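Nitroreductase family protein (Clostridium novyi, PDB 3G14) probably works as an oxidoreductase of the nitroreductase family, whose members as a rule use bound FMN. Local coordinates at residues 9-14 and 107-112; 31-36 and 116-121; 49-54 and 58-63; 83-88 and 137-142. All coordinates share one frame; numbering follows the deposited sequence. Where two conformers were deposited one is given.

The four contacts sit on two faces of an alpha-beta fold. Interactions 1 and 2, with centres 8 Å apart, share helix 99-117 and join it to the end of helix 4-10 and to helix 24-35; both also touch the second subunit, so they belong to the dimer side. Interactions 3 and 4, with centres 14 Å apart, use the neighbouring strands 46-51 and 80-86 of the mixed sheet and face helix 54-63 and the loop after helix 130-137. Centres of the two pairs lie 20 to 22 Å apart. Along the chain, interactions 1 and 2 alternate and span interaction 3, which closes before interaction 4 opens; the segments of interaction 4 alternate with those of 1 and 2. M108 of helix 99-117 packs on A84, so interactions 1 and 4 touch from opposite faces of strand 80-86.

Interaction 1: 9-14 and 107-112; sequences KKRKSI and AMEHIV. With SO4 (sulfate ion), chain E.
R11, the first residue beyond helix 4-10, sends its side chain toward V112 and E109 on helix 99-117. Its CB points at that helix, and CG, anti to the backbone N (chi1 -174°), passes 3.9 Å from V112 CG1. CD comes closer, 3.6 Å from V112 CG1, and lies 3.9 Å from E109 OE2. The bend at chi2 sets CD there, and that at chi3 turns the guanidinium away toward a sulfate. NE stays 4.4 Å from E109 OE2, an oxygen well out of the guanidinium plane, so the attraction is between charges with no N-H aimed at it. In this family the long central helix lies at the dimer interface, and here E109 OE2 instead bonds H110 NE2 of the second subunit, while E109 OE1 takes the indole N-H of W124. The sulfate, probably from the crystallisation liquor, has its sulfur at the guanidinium edge and in its plane. R11 NH1 gives a fairly straight bond (164°) to sulfate O4, and R11 NH2 bonds sulfate O2. S13 closes on the same ion through its backbone N, 2.8 Å from sulfate O3, and OG, 2.8 Å from sulfate O4. R11 NH2 also bonds the carbonyl of R36 in the second subunit.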
loop_
_atom_site.group_PDB
_atom_site.type_symbol
_atom_site.label_atom_id
_atom_site.label_comp_id
_atom_site.label_asym_id
_atom_site.label_seq_id
_atom_site.Cartn_x
_atom_site.Cartn_y
_atom_site.Cartn_z
ATOM N N LYS B 9 -13.130 1.333 -7.199
ATOM C CA LYS B 9 -14.163 2.354 -7.168
ATOM C C LYS B 9 -15.069 2.219 -5.971
ATOM O O LYS B 9 -15.531 3.233 -5.437
ATOM C CB LYS B 9 -15.000 2.346 -8.449
ATOM C CG LYS B 9 -14.260 2.857 -9.663
ATOM C CD LYS B 9 -15.145 2.850 -10.878
ATOM C CE LYS B 9 -14.335 3.053 -12.118
ATOM N NZ LYS B 9 -15.206 3.104 -13.336
ATOM N N LYS B 10 -15.351 0.994 -5.547
ATOM C CA LYS B 10 -16.321 0.774 -4.460
ATOM C C LYS B 10 -15.725 1.024 -3.078
ATOM O O LYS B 10 -16.451 1.323 -2.137
ATOM C CB LYS B 10 -16.895 -0.649 -4.537
ATOM C CG LYS B 10 -17.878 -1.009 -3.401
ATOM C CD LYS B 10 -18.878 -2.087 -3.783
ATOM C CE LYS B 10 -19.426 -2.878 -2.559
ATOM N NZ LYS B 10 -18.436 -3.874 -1.909
ATOM N N ARG B 11 -14.404 0.887 -2.948
ATOM C CA ARG B 11 -13.761 1.030 -1.655
ATOM C C ARG B 11 -14.049 2.400 -1.061
ATOM O O ARG B 11 -13.811 3.407 -1.694
ATOM C CB ARG B 11 -12.243 0.851 -1.747
ATOM C CG ARG B 11 -11.561 0.862 -0.376
ATOM C CD ARG B 11 -10.216 1.568 -0.400
ATOM N NE ARG B 11 -10.264 2.892 -0.991
ATOM C CZ ARG B 11 -10.689 4.002 -0.382
ATOM N NH1 ARG B 11 -11.159 3.991 0.880
ATOM N NH2 ARG B 11 -10.653 5.139 -1.063
ATOM N N LYS B 12 -14.546 2.428 0.167
ATOM C CA LYS B 12 -14.676 3.683 0.910
ATOM C C LYS B 12 -14.450 3.466 2.390
ATOM O O LYS B 12 -14.512 2.334 2.870
ATOM C CB LYS B 12 -16.042 4.313 0.664
ATOM C CG LYS B 12 -17.213 3.464 1.091
ATOM C CD LYS B 12 -18.513 3.828 0.346
ATOM C CE LYS B 12 -19.064 5.196 0.755
ATOM N NZ LYS B 12 -18.975 5.469 2.241
ATOM N N SER B 13 -14.219 4.551 3.120
ATOM C CA SER B 13 -14.076 4.450 4.565
ATOM C C SER B 13 -15.457 4.267 5.191
ATOM O O SER B 13 -16.347 5.082 4.998
ATOM C CB SER B 13 -13.386 5.685 5.145
ATOM O OG SER B 13 -12.134 5.811 4.571
ATOM N N ILE B 14 -15.643 3.172 5.902
ATOM C CA ILE B 14 -16.927 2.830 6.456
ATOM C C ILE B 14 -16.797 2.892 7.963
ATOM O O ILE B 14 -15.790 2.456 8.553
ATOM C CB ILE B 14 -17.396 1.422 5.994
ATOM C CG1 ILE B 14 -17.643 1.379 4.462
ATOM C CG2 ILE B 14 -18.649 0.998 6.768
ATOM C CD1 ILE B 14 -18.733 2.296 3.983
ATOM N N ALA B 107 0.674 -4.228 2.149
ATOM C CA ALA B 107 -0.083 -5.424 2.550
ATOM C C ALA B 107 -1.429 -5.072 3.162
ATOM O O ALA B 107 -2.447 -5.727 2.873
ATOM C CB ALA B 107 0.761 -6.332 3.528
HETATM N N MSE B 108 -1.448 -4.042 4.002
HETATM C CA MSE B 108 -2.704 -3.560 4.561
HETATM C C MSE B 108 -3.672 -3.045 3.472
HETATM O O MSE B 108 -4.882 -3.211 3.613
HETATM C CB MSE B 108 -2.439 -2.459 5.615
HETATM C CG MSE B 108 -3.678 -2.062 6.368
HETATM SE SE MSE B 108 -4.599 -3.575 7.334
HETATM C CE MSE B 108 -4.406 -2.614 9.078
ATOM N N GLU B 109 -3.178 -2.453 2.383
ATOM C CA GLU B 109 -4.101 -2.039 1.305
ATOM C C GLU B 109 -4.662 -3.284 0.577
ATOM O O GLU B 109 -5.795 -3.235 0.047
ATOM C CB GLU B 109 -3.446 -1.050 0.331
ATOM C CG GLU B 109 -4.395 -0.439 -0.712
ATOM C CD GLU B 109 -5.542 0.371 -0.116
ATOM O OE1 GLU B 109 -5.609 0.456 1.152
ATOM O OE2 GLU B 109 -6.365 0.891 -0.909
ATOM N N HIS B 110 -3.894 -4.382 0.524
ATOM C CA HIS B 110 -4.425 -5.649 0.016
ATOM C C HIS B 110 -5.573 -6.155 0.923
ATOM O O HIS B 110 -6.595 -6.650 0.421
ATOM C CB HIS B 110 -3.309 -6.725 -0.162
ATOM C CG HIS B 110 -2.455 -6.525 -1.382
ATOM N ND1 HIS B 110 -1.985 -7.578 -2.150
ATOM C CD2 HIS B 110 -1.922 -5.402 -1.921
ATOM C CE1 HIS B 110 -1.253 -7.092 -3.147
ATOM N NE2 HIS B 110 -1.187 -5.783 -3.021
ATOM N N ILE B 111 -5.408 -5.999 2.243
ATOM C CA ILE B 111 -6.484 -6.352 3.225
ATOM C C ILE B 111 -7.731 -5.541 2.910
ATOM O O ILE B 111 -8.840 -6.086 2.736
ATOM C CB ILE B 111 -6.076 -6.029 4.687
ATOM C CG1 ILE B 111 -4.846 -6.845 5.128
ATOM C CG2 ILE B 111 -7.263 -6.265 5.659
ATOM C CD1 ILE B 111 -5.110 -8.303 5.331
ATOM N N VAL B 112 -7.527 -4.227 2.840
ATOM C CA VAL B 112 -8.613 -3.264 2.610
ATOM C C VAL B 112 -9.324 -3.515 1.277
ATOM O O VAL B 112 -10.559 -3.630 1.219
ATOM C CB VAL B 112 -8.082 -1.798 2.763
ATOM C CG1 VAL B 112 -9.026 -0.766 2.096
ATOM C CG2 VAL B 112 -7.802 -1.484 4.237
HETATM S S SO4 E . -12.650 7.508 1.378
HETATM O O1 SO4 E . -12.541 8.860 1.901
HETATM O O2 SO4 E . -12.478 7.482 -0.076
HETATM O O3 SO4 E . -13.986 6.975 1.652
HETATM O O4 SO4 E . -11.596 6.692 1.983
#

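Interaction 2: 31-36 and 116-121; sequences IDMAMR and TDEGYG
Helix 24-35 meets the C-terminal end of helix 99-117 where that long helix of the nitroreductase fold finishes in a Schellman motif at G119, and the touch is made by selenomethionine M33 against D117 and E118. G119 has positive phi (89°), and its N bonds T116 O at 3.1 Å as the chain turns out of the helix. M33 holds CG beside its backbone N and extends through chi2 (-178°) before bending at chi3, which carries the terminal methyl to the acidic pair. That methyl does all the touching: CE lies 3.5 Å from E118 OE2 and 3.9 Å from D117 OD2. M33 runs at about a right angle to D117 and obliquely across E118. No hydrogen bond joins the segments; the contact sets a methyl against carboxylate oxygens. These acids have polar partners elsewhere, D117 OD1 at the N of M2 and E118 OE1 in a long, weak ion pair with K29. Y5 of the second subunit packs on M33 and bonds D32 OD2 through OH. Just past helix 24-35, R36 folds back on D32 in a salt bridge: R36 NE reaches D32 OD2 at 2.8 Å, nearly straight, with the oxygen in the guanidinium plane and met on its syn side, 34° out of the carboxylate plane.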
loop_
_atom_site.group_PDB
_atom_site.type_symbol
_atom_site.label_atom_id
_atom_site.label_comp_id
_atom_site.label_asym_id
_atom_site.label_seq_id
_atom_site.Cartn_x
_atom_site.Cartn_y
_atom_site.Cartn_z
ATOM N N ILE B 31 -6.713 -12.392 3.924
ATOM C CA ILE B 31 -5.352 -12.523 4.424
ATOM C C ILE B 31 -4.404 -13.063 3.333
ATOM O O ILE B 31 -3.252 -12.636 3.206
ATOM C CB ILE B 31 -5.264 -13.373 5.724
ATOM C CG1 ILE B 31 -6.154 -12.777 6.842
ATOM C CG2 ILE B 31 -3.792 -13.418 6.222
ATOM C CD1 ILE B 31 -5.861 -11.291 7.262
ATOM N N ASP B 32 -4.869 -14.046 2.563
ATOM C CA ASP B 32 -4.122 -14.550 1.422
ATOM C C ASP B 32 -3.742 -13.448 0.423
ATOM O O ASP B 32 -2.618 -13.405 -0.058
ATOM C CB ASP B 32 -4.923 -15.625 0.695
ATOM C CG ASP B 32 -4.142 -16.251 -0.420
ATOM O OD1 ASP B 32 -3.119 -16.915 -0.140
ATOM O OD2 ASP B 32 -4.545 -16.061 -1.571
HETATM N N MSE B 33 -4.668 -12.541 0.151
HETATM C CA MSE B 33 -4.338 -11.391 -0.696
HETATM C C MSE B 33 -3.183 -10.580 -0.110
HETATM O O MSE B 33 -2.292 -10.202 -0.829
HETATM C CB MSE B 33 -5.583 -10.569 -0.985
HETATM C CG MSE B 33 -6.559 -11.429 -1.863
HETATM SE SE MSE B 33 -8.149 -10.449 -2.336
HETATM C CE MSE B 33 -9.465 -11.797 -1.828
ATOM N N ALA B 34 -3.163 -10.370 1.194
ATOM C CA ALA B 34 -2.030 -9.725 1.851
ATOM C C ALA B 34 -0.740 -10.531 1.734
ATOM O O ALA B 34 0.336 -9.965 1.503
ATOM C CB ALA B 34 -2.361 -9.414 3.315
HETATM N N MSE B 35 -0.842 -11.852 1.878
HETATM C CA MSE B 35 0.321 -12.735 1.772
HETATM C C MSE B 35 0.952 -12.620 0.384
HETATM O O MSE B 35 2.155 -12.848 0.231
HETATM C CB MSE B 35 -0.062 -14.183 2.048
HETATM C CG MSE B 35 -0.513 -14.449 3.474
HETATM SE SE MSE B 35 0.851 -14.181 4.794
HETATM C CE MSE B 35 0.562 -12.310 5.164
ATOM N N ARG B 36 0.145 -12.268 -0.617
ATOM C CA ARG B 36 0.635 -12.182 -2.008
ATOM C C ARG B 36 1.156 -10.787 -2.368
ATOM O O ARG B 36 1.491 -10.519 -3.537
ATOM C CB ARG B 36 -0.486 -12.572 -2.958
ATOM C CG ARG B 36 -0.824 -14.045 -2.909
ATOM C CD ARG B 36 -2.060 -14.274 -3.735
ATOM N NE ARG B 36 -2.609 -15.617 -3.564
ATOM C CZ ARG B 36 -2.207 -16.710 -4.209
ATOM N NH1 ARG B 36 -1.238 -16.679 -5.110
ATOM N NH2 ARG B 36 -2.821 -17.856 -3.968
ATOM N N THR B 116 -13.212 -5.198 0.570
ATOM C CA THR B 116 -14.177 -4.620 -0.354
ATOM C C THR B 116 -14.689 -5.656 -1.371
ATOM O O THR B 116 -15.899 -5.799 -1.580
ATOM C CB THR B 116 -13.570 -3.432 -1.114
ATOM O OG1 THR B 116 -13.015 -2.487 -0.181
ATOM C CG2 THR B 116 -14.633 -2.781 -2.006
ATOM N N ASP B 117 -13.754 -6.371 -1.993
ATOM C CA ASP B 117 -14.053 -7.499 -2.898
ATOM C C ASP B 117 -14.970 -8.561 -2.289
ATOM O O ASP B 117 -15.784 -9.148 -3.012
ATOM C CB ASP B 117 -12.707 -8.112 -3.359
ATOM C CG ASP B 117 -12.864 -9.299 -4.261
ATOM O OD1 ASP B 117 -13.402 -9.140 -5.361
ATOM O OD2 ASP B 117 -12.442 -10.400 -3.857
ATOM N N GLU B 118 -14.808 -8.837 -0.996
ATOM C CA GLU B 118 -15.596 -9.861 -0.280
ATOM C C GLU B 118 -16.883 -9.299 0.345
ATOM O O GLU B 118 -17.628 -10.030 0.996
ATOM C CB GLU B 118 -14.738 -10.552 0.798
ATOM C CG GLU B 118 -13.483 -11.286 0.298
ATOM C CD GLU B 118 -13.732 -12.390 -0.705
ATOM O OE1 GLU B 118 -14.839 -12.940 -0.725
ATOM O OE2 GLU B 118 -12.777 -12.717 -1.454
ATOM N N GLY B 119 -17.155 -8.013 0.121
ATOM C CA GLY B 119 -18.412 -7.405 0.530
ATOM C C GLY B 119 -18.377 -6.842 1.929
ATOM O O GLY B 119 -19.433 -6.665 2.565
ATOM N N TYR B 120 -17.158 -6.555 2.394
ATOM C CA TYR B 120 -16.915 -6.004 3.718
ATOM C C TYR B 120 -16.364 -4.581 3.657
ATOM O O TYR B 120 -15.565 -4.246 2.797
ATOM C CB TYR B 120 -15.955 -6.909 4.513
ATOM C CG TYR B 120 -16.484 -8.311 4.779
ATOM C CD1 TYR B 120 -17.748 -8.510 5.322
ATOM C CD2 TYR B 120 -15.694 -9.425 4.508
ATOM C CE1 TYR B 120 -18.227 -9.800 5.560
ATOM C CE2 TYR B 120 -16.155 -10.724 4.746
ATOM C CZ TYR B 120 -17.426 -10.906 5.267
ATOM O OH TYR B 120 -17.877 -12.184 5.506
ATOM N N GLY B 121 -16.799 -3.763 4.605
ATOM C CA GLY B 121 -16.270 -2.432 4.830
ATOM C C GLY B 121 -15.009 -2.444 5.709
ATOM O O GLY B 121 -14.820 -3.322 6.534
#

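Interaction 3: 49-54 and 58-63; sequences IVVESD and LDIANA
The backbone leaves strand 46-51, turns through E52 and S53, and enters helix 54-63 with S53 at the N-cap position, so D54 and L58 stand one turn apart and V51 faces I60. The bond across the segments is an i to i+4 backbone bond in the first turn of this helix: L58 N donates to D54 O at 3.0 Å. L58 CB rests 3.6 Å from D54 O on the same exposed turn. Farther in, V51 and I60 point at each other and meet tip to tip. I60 sends CG1 to the side anti to its carbonyl carbon (chi1 -64°) and then extends through chi2 (168°), which delivers CD1 to the fork of the valine. There CD1 lies 4.0 Å from V51 CG2 and 4.1 Å from V51 CG1, touching both branches almost evenly. V51 also packs against L137 of helix 130-137 and V83 of the adjacent strand, so the isoleucine tip adds to an apolar layer on one face of the sheet. Around the turn, D176 OD1 receives the N-H groups of E52 and S53. The two parts of the contact thus differ in chemistry: a directional backbone bond belongs to the exposed first turn, whereas buried methyl packing ties the helix's inner side to the strand.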
loop_
_atom_site.group_PDB
_atom_site.type_symbol
_atom_site.label_atom_id
_atom_site.label_comp_id
_atom_site.label_asym_id
_atom_site.label_seq_id
_atom_site.Cartn_x
_atom_site.Cartn_y
_atom_site.Cartn_z
ATOM N N ILE B 49 -2.976 -9.330 13.577
ATOM C CA ILE B 49 -3.792 -9.871 14.679
ATOM C C ILE B 49 -5.251 -9.591 14.329
ATOM O O ILE B 49 -5.641 -8.427 14.074
ATOM C CB ILE B 49 -3.464 -9.226 16.022
ATOM C CG1 ILE B 49 -1.957 -9.259 16.295
ATOM C CG2 ILE B 49 -4.291 -9.857 17.163
ATOM C CD1 ILE B 49 -1.551 -8.412 17.567
ATOM N N VAL B 50 -6.039 -10.664 14.269
ATOM C CA VAL B 50 -7.497 -10.561 14.160
ATOM C C VAL B 50 -8.041 -10.373 15.575
ATOM O O VAL B 50 -7.854 -11.220 16.434
ATOM C CB VAL B 50 -8.136 -11.807 13.487
ATOM C CG1 VAL B 50 -9.701 -11.769 13.551
ATOM C CG2 VAL B 50 -7.658 -11.949 12.048
ATOM N N VAL B 51 -8.683 -9.250 15.830
ATOM C CA VAL B 51 -9.228 -9.005 17.179
ATOM C C VAL B 51 -10.749 -9.199 17.181
ATOM O O VAL B 51 -11.492 -8.394 16.550
ATOM C CB VAL B 51 -8.886 -7.598 17.715
ATOM C CG1 VAL B 51 -9.523 -7.405 19.100
ATOM C CG2 VAL B 51 -7.364 -7.356 17.687
ATOM N N GLU B 52 -11.203 -10.238 17.903
ATOM C CA GLU B 52 -12.638 -10.570 18.019
ATOM C C GLU B 52 -13.215 -10.310 19.402
ATOM O O GLU B 52 -14.428 -10.148 19.527
ATOM C CB GLU B 52 -12.929 -12.036 17.653
ATOM C CG GLU B 52 -12.636 -12.367 16.189
ATOM C CD GLU B 52 -13.158 -13.738 15.720
ATOM O OE1 GLU B 52 -13.898 -14.431 16.458
ATOM O OE2 GLU B 52 -12.823 -14.106 14.572
ATOM N N SER B 53 -12.370 -10.356 20.434
ATOM C CA SER B 53 -12.835 -10.176 21.819
ATOM C C SER B 53 -13.367 -8.776 22.023
ATOM O O SER B 53 -12.650 -7.804 21.763
ATOM C CB SER B 53 -11.676 -10.396 22.780
ATOM O OG SER B 53 -11.999 -9.964 24.089
ATOM N N ASP B 54 -14.576 -8.657 22.565
ATOM C CA ASP B 54 -15.187 -7.350 22.752
ATOM C C ASP B 54 -14.388 -6.509 23.737
ATOM O O ASP B 54 -14.268 -5.292 23.550
ATOM C CB ASP B 54 -16.665 -7.478 23.187
ATOM C CG ASP B 54 -17.475 -6.181 22.940
ATOM O OD1 ASP B 54 -17.145 -5.411 22.004
ATOM O OD2 ASP B 54 -18.456 -5.909 23.696
ATOM N N LEU B 58 -12.838 -2.759 22.951
ATOM C CA LEU B 58 -13.002 -1.635 23.863
ATOM C C LEU B 58 -11.629 -1.011 24.168
ATOM O O LEU B 58 -11.481 0.201 24.113
ATOM C CB LEU B 58 -13.760 -2.060 25.144
ATOM C CG LEU B 58 -13.896 -1.023 26.269
ATOM C CD1 LEU B 58 -14.555 0.251 25.721
ATOM C CD2 LEU B 58 -14.676 -1.569 27.483
ATOM N N ASP B 59 -10.623 -1.839 24.441
ATOM C CA ASP B 59 -9.247 -1.334 24.667
ATOM C C ASP B 59 -8.746 -0.549 23.450
ATOM O O ASP B 59 -8.165 0.537 23.585
ATOM C CB ASP B 59 -8.248 -2.477 24.891
ATOM C CG ASP B 59 -8.396 -3.176 26.244
ATOM O OD1 ASP B 59 -8.922 -2.585 27.209
ATOM O OD2 ASP B 59 -7.965 -4.347 26.307
ATOM N N ILE B 60 -8.980 -1.103 22.258
ATOM C CA ILE B 60 -8.536 -0.430 21.020
ATOM C C ILE B 60 -9.289 0.881 20.830
ATOM O O ILE B 60 -8.689 1.933 20.542
ATOM C CB ILE B 60 -8.659 -1.331 19.774
ATOM C CG1 ILE B 60 -7.729 -2.554 19.898
ATOM C CG2 ILE B 60 -8.361 -0.529 18.513
ATOM C CD1 ILE B 60 -8.004 -3.598 18.868
ATOM N N ALA B 61 -10.614 0.844 21.016
ATOM C CA ALA B 61 -11.468 2.047 20.918
ATOM C C ALA B 61 -10.966 3.166 21.822
ATOM O O ALA B 61 -10.892 4.327 21.401
ATOM C CB ALA B 61 -12.922 1.692 21.285
ATOM N N ASN B 62 -10.628 2.821 23.062
ATOM C CA ASN B 62 -10.106 3.800 23.992
ATOM C C ASN B 62 -8.738 4.385 23.612
ATOM O O ASN B 62 -8.416 5.500 24.025
ATOM C CB ASN B 62 -10.062 3.262 25.405
ATOM C CG ASN B 62 -11.473 3.095 26.025
ATOM O OD1 ASN B 62 -12.402 3.870 25.728
ATOM N ND2 ASN B 62 -11.608 2.102 26.914
ATOM N N ALA B 63 -7.933 3.625 22.867
ATOM C CA ALA B 63 -6.570 4.036 22.449
ATOM C C ALA B 63 -6.538 4.972 21.224
ATOM O O ALA B 63 -5.562 5.657 21.000
ATOM C CB ALA B 63 -5.706 2.779 22.173
#

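Interaction 4: 83-88 and 137-142; sequences VAVANP and LKIPDN
This is a buried apolar contact between one face of strand 80-86 and the loop that follows helix 130-137, with a water bridge at its outer end. Segments 83-88 and 137-142 run in nearly the same direction, 8° apart, and two pairs of aliphatic residues meet between them. V83 and L137 come tip to tip, V83 CG2 lying 3.7 Å from L137 CD1. V85 and I139 repeat the arrangement two residues on, with a double touch: V85 CG2 to I139 CD1 at 3.7 Å and V85 CG1 to I139 CG2 at 3.8 Å. In I139, CG1 stands beside the backbone N (chi1 -61°) and the extended chi2 (172°) carries CD1 out to V85 CG2, while CG2 meets V85 CG1. Where the strand ends, P88 CD lies 3.8 Å from N142 O, and a water carries the polar link. It donates to N87 OD1 at 2.7 Å and, at 3.3 Å, to N142 O, while accepting from N142 ND2 at 3.0 Å. N87 OD1 is shared, since as N-cap it also receives the N-H of E89. I49 of strand 46-51 touches both L137 and I139, W178 touches V85, and V145 of strand 144-151 packs on V83 and I139. On the other face of strand 80-86, A84 and A86 turn to helix 99-117, meeting M108, Y100 and T104.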
loop_
_atom_site.group_PDB
_atom_site.type_symbol
_atom_site.label_atom_id
_atom_site.label_comp_id
_atom_site.label_asym_id
_atom_site.label_seq_id
_atom_site.Cartn_x
_atom_site.Cartn_y
_atom_site.Cartn_z
ATOM N N VAL B 83 -5.342 -5.807 12.996
ATOM C CA VAL B 83 -4.235 -4.921 13.400
ATOM C C VAL B 83 -2.920 -5.364 12.710
ATOM O O VAL B 83 -2.555 -6.561 12.786
ATOM C CB VAL B 83 -4.021 -5.003 14.937
ATOM C CG1 VAL B 83 -2.898 -4.085 15.392
ATOM C CG2 VAL B 83 -5.308 -4.663 15.702
ATOM N N ALA B 84 -2.243 -4.423 12.056
ATOM C CA ALA B 84 -1.019 -4.721 11.327
ATOM C C ALA B 84 0.178 -4.316 12.187
ATOM O O ALA B 84 0.326 -3.149 12.514
ATOM C CB ALA B 84 -1.007 -4.034 9.962
ATOM N N VAL B 85 1.039 -5.293 12.518
ATOM C CA VAL B 85 2.168 -5.123 13.424
ATOM C C VAL B 85 3.467 -5.457 12.665
ATOM O O VAL B 85 3.578 -6.487 12.009
ATOM C CB VAL B 85 2.020 -6.050 14.655
ATOM C CG1 VAL B 85 3.215 -5.888 15.680
ATOM C CG2 VAL B 85 0.647 -5.820 15.350
ATOM N N ALA B 86 4.451 -4.588 12.749
ATOM C CA ALA B 86 5.717 -4.776 12.017
ATOM C C ALA B 86 6.960 -4.736 12.870
ATOM O O ALA B 86 6.992 -4.152 13.984
ATOM C CB ALA B 86 5.845 -3.769 10.898
ATOM N N ASN B 87 7.998 -5.364 12.318
ATOM C CA ASN B 87 9.310 -5.375 12.898
ATOM C C ASN B 87 10.238 -4.478 12.091
ATOM O O ASN B 87 10.691 -4.882 11.001
ATOM C CB ASN B 87 9.876 -6.776 12.893
ATOM C CG ASN B 87 11.225 -6.877 13.611
ATOM O OD1 ASN B 87 11.816 -5.900 14.082
ATOM N ND2 ASN B 87 11.696 -8.095 13.725
ATOM N N PRO B 88 10.550 -3.282 12.618
ATOM C CA PRO B 88 11.417 -2.323 11.900
ATOM C C PRO B 88 12.818 -2.834 11.641
ATOM O O PRO B 88 13.457 -2.367 10.716
ATOM C CB PRO B 88 11.470 -1.123 12.845
ATOM C CG PRO B 88 10.296 -1.245 13.681
ATOM C CD PRO B 88 10.136 -2.719 13.913
ATOM N N LEU B 137 -2.964 -6.155 23.328
ATOM C CA LEU B 137 -2.767 -7.299 22.430
ATOM C C LEU B 137 -1.495 -8.112 22.736
ATOM O O LEU B 137 -1.184 -9.067 22.031
ATOM C CB LEU B 137 -2.796 -6.826 20.985
ATOM C CG LEU B 137 -4.015 -5.953 20.586
ATOM C CD1 LEU B 137 -4.088 -5.635 19.077
ATOM C CD2 LEU B 137 -5.299 -6.614 21.044
ATOM N N LYS B 138 -0.774 -7.703 23.781
ATOM C CA LYS B 138 0.404 -8.411 24.282
ATOM C C LYS B 138 1.520 -8.443 23.227
ATOM O O LYS B 138 2.167 -9.466 22.996
ATOM C CB LYS B 138 -0.012 -9.786 24.850
ATOM C CG LYS B 138 -0.861 -9.629 26.129
ATOM C CD LYS B 138 -1.756 -10.823 26.457
ATOM C CE LYS B 138 -2.739 -10.471 27.583
ATOM N NZ LYS B 138 -3.335 -11.689 28.200
ATOM N N ILE B 139 1.750 -7.278 22.611
ATOM C CA ILE B 139 2.720 -7.137 21.516
ATOM C C ILE B 139 4.044 -6.707 22.132
ATOM O O ILE B 139 4.080 -5.715 22.847
ATOM C CB ILE B 139 2.257 -6.061 20.495
ATOM C CG1 ILE B 139 0.908 -6.460 19.846
ATOM C CG2 ILE B 139 3.386 -5.786 19.445
ATOM C CD1 ILE B 139 0.278 -5.397 18.985
ATOM N N PRO B 140 5.146 -7.453 21.871
ATOM C CA PRO B 140 6.477 -6.971 22.321
ATOM C C PRO B 140 6.755 -5.499 21.953
ATOM O O PRO B 140 6.437 -5.046 20.848
ATOM C CB PRO B 140 7.462 -7.911 21.601
ATOM C CG PRO B 140 6.670 -9.185 21.407
ATOM C CD PRO B 140 5.225 -8.743 21.167
ATOM N N ASP B 141 7.361 -4.776 22.889
ATOM C CA ASP B 141 7.544 -3.333 22.751
ATOM C C ASP B 141 8.575 -2.931 21.692
ATOM O O ASP B 141 8.629 -1.767 21.320
ATOM C CB ASP B 141 7.922 -2.707 24.099
ATOM C CG ASP B 141 7.380 -1.284 24.280
ATOM O OD1 ASP B 141 6.548 -0.771 23.458
ATOM O OD2 ASP B 141 7.787 -0.676 25.289
ATOM N N ASN B 142 9.362 -3.878 21.191
ATOM C CA ASN B 142 10.281 -3.606 20.063
ATOM C C ASN B 142 9.584 -3.632 18.681
ATOM O O ASN B 142 10.208 -3.354 17.683
ATOM C CB ASN B 142 11.485 -4.569 20.076
ATOM C CG ASN B 142 11.066 -6.041 19.907
ATOM O OD1 ASN B 142 10.155 -6.504 20.558
ATOM N ND2 ASN B 142 11.676 -6.729 18.967
HETATM O O HOH W 1 12.599 -5.288 16.563
#